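Local coordinates for bifunctional protein PutA (Bdellovibrio bacteriovorus, PDB 5UR2), which catalyses both oxidative steps of proline breakdown to glutamate, pairing an FAD-dependent proline dehydrogenase with an NAD-dependent L-glutamate gamma-semialdehyde dehydrogenase in one chain, at the interface of chains A and B. Residues are numbered along the deposited sequence; one frame, centred on the assembly and turned at random. Chains: chain A/B, Bifunctional protein PutA.

The interface of chains A and B. Residues chain A 620-621; chain B 312, 315-316.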
ATOM      1  N   LEU A 620      18.969  -5.883   1.843  1.00 22.06           N
ATOM      2  CA  LEU A 620      20.385  -6.190   1.678  1.00 24.49           C
ATOM      3  C   LEU A 620      20.891  -7.023   2.861  1.00 28.07           C
ATOM      4  O   LEU A 620      20.415  -6.872   3.990  1.00 28.05           O
ATOM      5  CB  LEU A 620      21.206  -4.904   1.573  1.00 21.29           C
ATOM      6  CG  LEU A 620      21.185  -4.063   0.288  1.00 21.52           C
ATOM      7  CD1 LEU A 620      21.610  -4.888  -0.934  1.00 24.47           C
ATOM      8  CD2 LEU A 620      19.819  -3.441   0.058  1.00 22.28           C
ATOM      9  N   PRO A 621      21.854  -7.908   2.635  1.00 21.86           N
ATOM     10  CA  PRO A 621      22.468  -8.619   3.761  1.00 25.20           C
ATOM     11  C   PRO A 621      23.316  -7.680   4.598  1.00 26.52           C
ATOM     12  O   PRO A 621      23.899  -6.716   4.096  1.00 20.50           O
ATOM     13  CB  PRO A 621      23.344  -9.676   3.083  1.00 27.50           C
ATOM     14  CG  PRO A 621      23.742  -9.020   1.802  1.00 32.48           C
ATOM     15  CD  PRO A 621      22.518  -8.227   1.362  1.00 20.71           C
TER
ATOM     16  N   ILE B 312      28.955  -9.673   1.276  1.00 22.33           N
ATOM     17  CA  ILE B 312      28.018  -8.672   1.798  1.00 21.89           C
ATOM     18  C   ILE B 312      28.315  -7.303   1.190  1.00 15.01           C
ATOM     19  O   ILE B 312      27.418  -6.613   0.689  1.00 22.10           O
ATOM     20  CB  ILE B 312      28.084  -8.634   3.337  1.00 18.24           C
ATOM     21  CG1 ILE B 312      27.547  -9.933   3.930  1.00 17.89           C
ATOM     22  CG2 ILE B 312      27.296  -7.458   3.898  1.00 25.44           C
ATOM     23  CD1 ILE B 312      27.880 -10.097   5.421  1.00 23.70           C
ATOM     24  N   GLU B 315      27.346  -7.130  -2.538  1.00 17.91           N
ATOM     25  CA  GLU B 315      25.903  -7.047  -2.749  1.00 21.77           C
ATOM     26  C   GLU B 315      25.356  -5.674  -2.340  1.00 19.44           C
ATOM     27  O   GLU B 315      24.552  -5.075  -3.067  1.00 21.22           O
ATOM     28  CB  GLU B 315      25.194  -8.165  -1.997  1.00 14.40           C
ATOM     29  CG  GLU B 315      23.698  -8.252  -2.369  1.00 23.37           C
ATOM     30  CD  GLU B 315      23.035  -9.509  -1.861  1.00 28.66           C
ATOM     31  OE1 GLU B 315      23.756 -10.471  -1.492  1.00 27.59           O
ATOM     32  OE2 GLU B 315      21.788  -9.535  -1.825  1.00 33.19           O
ATOM     33  N   GLN B 316      25.821  -5.138  -1.211  1.00 14.15           N
ATOM     34  CA  GLN B 316      25.378  -3.814  -0.794  1.00 19.32           C
ATOM     35  C   GLN B 316      25.754  -2.747  -1.816  1.00 24.72           C
ATOM     36  O   GLN B 316      25.008  -1.779  -2.014  1.00 22.37           O
ATOM     37  CB  GLN B 316      25.983  -3.445   0.562  1.00 21.07           C
ATOM     38  CG  GLN B 316      25.397  -4.172   1.745  1.00 17.92           C
ATOM     39  CD  GLN B 316      25.902  -3.590   3.040  1.00 25.93           C
ATOM     40  OE1 GLN B 316      26.709  -2.650   3.036  1.00 28.73           O
ATOM     41  NE2 GLN B 316      25.427  -4.132   4.163  1.00 23.98           N
TER
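The pyrrolidine ring of A:Pro621 stands on its CG-CD edge over one face of the B:Glu315 carboxylate. The ring belongs to a loop of the aldehyde dehydrogenase family region, the carboxylate to helix 307-317 of the proline dehydrogenase region of the other chain. The two planes meet steeply, edge on face and not as a stack. A:Pro621 CD sits almost directly above the carboxylate carbon CD of B:Glu315, at 3.5 Å. The neighbouring ring carbon CG lies 3.6 Å from OE1 of B:Glu315. The other carboxylate oxygen, OE2, is 3.5 Å from A:Pro621 CD. The flat amide of B:Gln316 turns its NE2 to the backbone carbonyl of A:Pro621, with the oxygen close to the amide plane. NE2 gives a hydrogen bond of 3.0 Å to this A:Pro621 O. The bond is nearly straight, 165° at the hydrogen. The donor lies in the carbonyl plane, with a C=O...N angle of 155°.

This is a loop-to-helix contact of the PutA dimer. The loop of A:Leu620 and A:Pro621 lies between strands 615-616 and 623-631. The contact thus joins the two enzyme modules across chains, and the two-fold symmetry repeats it.

B:Glu315 CG is anti to the backbone N (chi1 -171°) and the chain is extended beyond it, which carries the carboxylate beneath the proline ring. The methyl CG2 of B:Ile312 touches the same A:Pro621 O at 3.5 Å, adding apolar cover to the bonded carbonyl. A:Leu620 reaches the helix backbone with one branch. Its CD1 lies 3.6 Å from the backbone O of B:Glu315 and also packs against CA of B:Gln316, at 3.9 Å.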